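Local coordinates for aminotransferase class-III (Sphaerobacter thermophilus DSM 20745, PDB 6K8H), which is an omega-transaminase by name, a class-III aminotransferase with the fold of the pyridoxal-phosphate-dependent aminotransferases, at residues Gly53-Ile56 / Glu62-Leu65; Gln239-Ile244 / Ile250-Asp255. All coordinates share one frame; numbering follows the deposited sequence.

Interaction 1: residues Gly53-Ile56 / Glu62-Leu65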
loop_
_atom_site.group_PDB
_atom_site.type_symbol
_atom_site.label_atom_id
_atom_site.label_comp_id
_atom_site.label_asym_id
_atom_site.label_seq_id
_atom_site.Cartn_x
_atom_site.Cartn_y
_atom_site.Cartn_z
ATOM N N GLY B 53 13.293 11.067 -20.079
ATOM C CA GLY B 53 14.077 12.066 -19.371
ATOM C C GLY B 53 13.142 13.001 -18.636
ATOM O O GLY B 53 12.259 12.571 -17.881
ATOM N N ALA B 54 13.273 14.299 -18.893
ATOM C CA ALA B 54 12.449 15.282 -18.198
ATOM C C ALA B 54 11.166 15.629 -18.937
ATOM O O ALA B 54 10.526 16.619 -18.575
ATOM C CB ALA B 54 13.249 16.568 -17.958
ATOM N N VAL B 55 10.792 14.878 -19.970
ATOM C CA VAL B 55 9.654 15.223 -20.818
ATOM C C VAL B 55 8.553 14.182 -20.645
ATOM O O VAL B 55 8.810 12.977 -20.747
ATOM C CB VAL B 55 10.067 15.339 -22.294
ATOM C CG1 VAL B 55 8.856 15.626 -23.156
ATOM C CG2 VAL B 55 11.124 16.435 -22.465
ATOM N N ILE B 56 7.329 14.654 -20.402
ATOM C CA ILE B 56 6.132 13.818 -20.384
ATOM C C ILE B 56 5.300 14.124 -21.631
ATOM O O ILE B 56 5.104 15.293 -21.991
ATOM C CB ILE B 56 5.317 14.024 -19.085
ATOM C CG1 ILE B 56 4.118 13.086 -19.039
ATOM C CG2 ILE B 56 4.860 15.481 -18.912
ATOM C CD1 ILE B 56 3.521 12.915 -17.613
ATOM N N GLU B 62 1.032 16.071 -27.040
ATOM C CA GLU B 62 1.577 17.322 -26.524
ATOM C C GLU B 62 2.670 17.015 -25.501
ATOM O O GLU B 62 2.453 16.238 -24.570
ATOM C CB GLU B 62 0.458 18.163 -25.906
ATOM C CG GLU B 62 0.867 19.568 -25.415
ATOM C CD GLU B 62 -0.300 20.556 -25.472
ATOM O OE1 GLU B 62 -1.321 20.213 -26.105
ATOM O OE2 GLU B 62 -0.204 21.666 -24.893
ATOM N N GLU B 63 3.844 17.607 -25.681
ATOM C CA GLU B 63 4.977 17.348 -24.802
ATOM C C GLU B 63 5.179 18.496 -23.828
ATOM O O GLU B 63 5.087 19.669 -24.201
ATOM C CB GLU B 63 6.252 17.126 -25.614
ATOM C CG GLU B 63 6.038 16.269 -26.833
ATOM C CD GLU B 63 7.337 15.757 -27.425
ATOM O OE1 GLU B 63 8.396 16.385 -27.182
ATOM O OE2 GLU B 63 7.294 14.722 -28.127
ATOM N N ARG B 64 5.471 18.160 -22.576
ATOM C CA ARG B 64 5.728 19.181 -21.572
ATOM C C ARG B 64 6.935 18.768 -20.738
ATOM O O ARG B 64 7.187 17.579 -20.537
ATOM C CB ARG B 64 4.506 19.404 -20.663
ATOM C CG ARG B 64 3.190 19.717 -21.392
ATOM C CD ARG B 64 1.987 19.706 -20.426
ATOM N NE ARG B 64 0.747 20.140 -21.088
ATOM C CZ ARG B 64 -0.119 19.331 -21.701
ATOM N NH1 ARG B 64 0.097 18.019 -21.744
ATOM N NH2 ARG B 64 -1.223 19.830 -22.262
ATOM N N LEU B 65 7.678 19.753 -20.247
ATOM C CA LEU B 65 8.702 19.462 -19.249
ATOM C C LEU B 65 8.025 19.106 -17.931
ATOM O O LEU B 65 7.156 19.845 -17.452
ATOM C CB LEU B 65 9.628 20.663 -19.064
ATOM C CG LEU B 65 10.622 20.934 -20.197
ATOM C CD1 LEU B 65 11.341 22.241 -19.942
ATOM C CD2 LEU B 65 11.617 19.780 -20.315
HETATM O O HOH W 1 2.293 16.384 -21.829
#

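Interaction 2: residues Gln239-Ile244 / Ile250-Asp255. With PLR ((5-hydroxy-4,6-dimethylpyridin-3-yl)methyl dihydrogen phosphate), chain D.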
loop_
_atom_site.group_PDB
_atom_site.type_symbol
_atom_site.label_atom_id
_atom_site.label_comp_id
_atom_site.label_asym_id
_atom_site.label_seq_id
_atom_site.Cartn_x
_atom_site.Cartn_y
_atom_site.Cartn_z
ATOM N N GLN B 239 13.430 21.678 17.626
ATOM C CA GLN B 239 14.255 21.265 18.759
ATOM C C GLN B 239 13.425 21.152 20.029
ATOM O O GLN B 239 13.570 20.189 20.793
ATOM C CB GLN B 239 15.414 22.249 18.961
ATOM C CG GLN B 239 16.472 22.235 17.839
ATOM C CD GLN B 239 17.298 23.523 17.776
ATOM O OE1 GLN B 239 17.425 24.249 18.772
ATOM N NE2 GLN B 239 17.858 23.815 16.597
ATOM N N ARG B 240 12.527 22.111 20.263
ATOM C CA ARG B 240 11.683 22.018 21.448
ATOM C C ARG B 240 10.678 20.876 21.341
ATOM O O ARG B 240 10.352 20.241 22.356
ATOM C CB ARG B 240 10.983 23.351 21.681
ATOM C CG ARG B 240 11.957 24.416 22.180
ATOM C CD ARG B 240 11.327 25.796 22.211
ATOM N NE ARG B 240 10.088 25.820 22.987
ATOM C CZ ARG B 240 9.487 26.934 23.387
ATOM N NH1 ARG B 240 10.017 28.118 23.092
ATOM N NH2 ARG B 240 8.354 26.865 24.074
ATOM N N LEU B 241 10.182 20.600 20.129
ATOM C CA LEU B 241 9.331 19.432 19.930
ATOM C C LEU B 241 10.084 18.152 20.264
ATOM O O LEU B 241 9.537 17.251 20.924
ATOM C CB LEU B 241 8.810 19.390 18.483
ATOM C CG LEU B 241 7.914 18.194 18.108
ATOM C CD1 LEU B 241 6.658 18.166 18.966
ATOM C CD2 LEU B 241 7.550 18.203 16.612
ATOM N N ARG B 242 11.347 18.053 19.818
ATOM C CA ARG B 242 12.148 16.879 20.163
ATOM C C ARG B 242 12.318 16.760 21.678
ATOM O O ARG B 242 12.188 15.662 22.244
ATOM C CB ARG B 242 13.503 16.934 19.450
ATOM C CG ARG B 242 14.527 15.891 19.929
ATOM C CD ARG B 242 14.204 14.475 19.421
ATOM N NE ARG B 242 13.123 13.850 20.183
ATOM C CZ ARG B 242 12.718 12.591 20.036
ATOM N NH1 ARG B 242 13.298 11.795 19.146
ATOM N NH2 ARG B 242 11.721 12.131 20.782
ATOM N N GLU B 243 12.571 17.887 22.357
ATOM C CA GLU B 243 12.789 17.830 23.806
ATOM C C GLU B 243 11.531 17.379 24.539
ATOM O O GLU B 243 11.590 16.522 25.431
ATOM C CB GLU B 243 13.255 19.188 24.343
ATOM C CG GLU B 243 14.632 19.608 23.872
ATOM C CD GLU B 243 15.739 19.155 24.808
ATOM O OE1 GLU B 243 15.712 17.984 25.251
ATOM O OE2 GLU B 243 16.640 19.977 25.114
ATOM N N ILE B 244 10.375 17.935 24.174
ATOM C CA ILE B 244 9.179 17.629 24.958
ATOM C C ILE B 244 8.712 16.204 24.693
ATOM O O ILE B 244 8.253 15.520 25.617
ATOM C CB ILE B 244 8.056 18.658 24.706
ATOM C CG1 ILE B 244 6.882 18.406 25.661
ATOM C CG2 ILE B 244 7.576 18.629 23.260
ATOM C CD1 ILE B 244 5.843 19.506 25.672
ATOM N N ILE B 250 7.067 10.075 24.282
ATOM C CA ILE B 250 6.263 10.128 23.064
ATOM C C ILE B 250 7.173 9.910 21.862
ATOM O O ILE B 250 8.228 10.552 21.745
ATOM C CB ILE B 250 5.523 11.470 22.947
ATOM C CG1 ILE B 250 4.547 11.644 24.102
ATOM C CG2 ILE B 250 4.785 11.566 21.612
ATOM C CD1 ILE B 250 4.079 13.059 24.240
ATOM N N VAL B 251 6.755 9.022 20.961
ATOM C CA VAL B 251 7.534 8.691 19.771
ATOM C C VAL B 251 7.409 9.836 18.771
ATOM O O VAL B 251 6.300 10.195 18.363
ATOM C CB VAL B 251 7.045 7.370 19.159
ATOM C CG1 VAL B 251 7.698 7.129 17.817
ATOM C CG2 VAL B 251 7.290 6.194 20.127
ATOM N N LEU B 252 8.545 10.395 18.352
ATOM C CA LEU B 252 8.557 11.432 17.322
ATOM C C LEU B 252 8.766 10.770 15.960
ATOM O O LEU B 252 9.809 10.142 15.712
ATOM C CB LEU B 252 9.640 12.474 17.617
ATOM C CG LEU B 252 9.837 13.639 16.628
ATOM C CD1 LEU B 252 8.546 14.436 16.384
ATOM C CD2 LEU B 252 10.942 14.566 17.132
ATOM N N ILE B 253 7.763 10.892 15.087
ATOM C CA ILE B 253 7.794 10.321 13.745
ATOM C C ILE B 253 7.928 11.455 12.731
ATOM O O ILE B 253 7.049 12.319 12.641
ATOM C CB ILE B 253 6.529 9.503 13.443
ATOM C CG1 ILE B 253 6.305 8.395 14.480
ATOM C CG2 ILE B 253 6.617 8.908 12.044
ATOM C CD1 ILE B 253 4.963 7.750 14.346
ATOM N N PHE B 254 8.984 11.419 11.929
ATOM C CA PHE B 254 9.092 12.300 10.772
ATOM C C PHE B 254 8.455 11.627 9.563
ATOM O O PHE B 254 8.736 10.460 9.283
ATOM C CB PHE B 254 10.547 12.638 10.449
ATOM C CG PHE B 254 11.127 13.724 11.314
ATOM C CD1 PHE B 254 10.483 14.128 12.471
ATOM C CD2 PHE B 254 12.331 14.325 10.972
ATOM C CE1 PHE B 254 11.020 15.109 13.282
ATOM C CE2 PHE B 254 12.877 15.322 11.771
ATOM C CZ PHE B 254 12.214 15.718 12.928
ATOM N N ASP B 255 7.598 12.362 8.858
ATOM C CA ASP B 255 7.075 11.931 7.562
ATOM C C ASP B 255 7.966 12.552 6.497
ATOM O O ASP B 255 7.799 13.725 6.144
ATOM C CB ASP B 255 5.617 12.348 7.392
ATOM C CG ASP B 255 5.026 11.913 6.050
ATOM O OD1 ASP B 255 5.790 11.486 5.155
ATOM O OD2 ASP B 255 3.786 12.001 5.884
HETATM N N1 PLR D . 3.314 11.442 3.303
HETATM C C2 PLR D . 3.609 12.463 2.507
HETATM C C2A PLR D . 4.293 13.660 3.082
HETATM C C3 PLR D . 3.298 12.408 1.141
HETATM O O3 PLR D . 3.620 13.459 0.362
HETATM C C4 PLR D . 2.660 11.264 0.619
HETATM C C4A PLR D . 2.338 11.191 -0.807
HETATM C C5 PLR D . 2.373 10.202 1.483
HETATM C C6 PLR D . 2.700 10.349 2.804
HETATM C C5A PLR D . 1.671 8.961 1.002
HETATM O O4P PLR D . 2.463 8.104 0.124
HETATM P P PLR D . 1.711 7.157 -0.937
HETATM O O1P PLR D . 0.734 6.363 -0.131
HETATM O O2P PLR D . 1.037 8.065 -1.899
HETATM O O3P PLR D . 2.765 6.316 -1.582
#

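Interaction 1: residues Gly53-Ile56 / Glu62-Leu65
I56 and R64 form a hydrogen-bonded antiparallel pair. I56 N donates to R64 O at 2.9 Å, and R64 N donates to I56 O at 2.9 Å. Both bonds are close to straight, 160° and 165° at the hydrogen. The backbone is tightly knit here. V55 and L65 form the next pair, a non-hydrogen-bonded one, with CA atoms 4.6 Å apart. A54 O takes a CA-H...O contact from L65 CA at 3.4 Å.

The side chains of V55 and L65 share one face of the hairpin. V55 CG2 meets L65 CD2 at 4.0 Å. The other branch, CG1, lies anti to the backbone N (chi1 177°) and reaches E63 CB at 3.9 Å. E63 is the solvent side of the contact. Its carboxylate forms a salt bridge with R52.

The other face carries I56 and R64. One water bridges the two segments: it donates to I56 O and E62 O and accepts from R64 NH1 at 2.7 Å. R64 NE is hydrogen-bonded to M407 O, and NH1 forms a salt bridge with D58. E62 CG lies over one face of the R64 guanidinium, 3.7 Å above the plane.

The beta hairpin of strands 55-58 and 63-66 lies between strands 48-52 and 411-412 in a mixed sheet. L65 packs on helix 427-445, I56 on F412 and on F97 of the second subunit.

Interaction 2: residues Gln239-Ile244 / Ile250-Asp255
R242, a charged residue, lays its guanidinium over the aliphatic side chain of L252. L252 CB lies 3.7 Å above the guanidinium plane, offset toward its rim. L252 CD2 comes to 3.8 Å from R242 NE. The arginine chain bends at chi2 (74°) and chi3 (-78°), which brings the guanidinium over L252. I250 O is near the plane at the edge, 4.0 Å from NH2, too far for a hydrogen bond. The polar end is held from outside: D276 makes a salt bridge with NH2, and T274 O accepts from NH1. D276 also accepts from L252 N, tying the arginine and the strand to one carboxylate.

Helix 235-248 and strand 251-255 belong to a beta-alpha-beta unit that starts with strand 216-221. The helix covers one side of the large mixed sheet, and its contact with the strand is made mainly by side chains. L241 points toward the strand, and its CD2 meets L252 CD1 at 3.9 Å. L241 also packs on I221 and on I209 of helix 202-211. V251 and I253 turn to the other side of the sheet, against helix 127-142.

D255 ends the strand in the ligand pocket. Its OD2 lies 2.7 Å from N1 of (5-hydroxy-4,6-dimethylpyridin-3-yl)methyl dihydrogen phosphate. The same oxygen is hydrogen-bonded to H155 ND1. V257 N, also of the pocket, donates to OD1.

Overall arrangement
The two contacts lie on opposite sides of the chain's centre, with centres about 40 Å apart and nearest atoms about 23 Å apart. They share no strand or helix. Interaction 1 joins neighbouring strands of the mixed sheet that runs from strand 48-52 to strand 411-412 and is partly buried. Backbone bonds and a water hold it, and a glutamate lies at its exposed border. Interaction 2 is buried and joins a helix to the large central sheet. Leucine packing and an arginine laid over a leucine replace backbone pairing. Interaction 1 touches the second subunit, whereas no other chain touches the segments of interaction 2. Only interaction 2 reaches the ligand pocket.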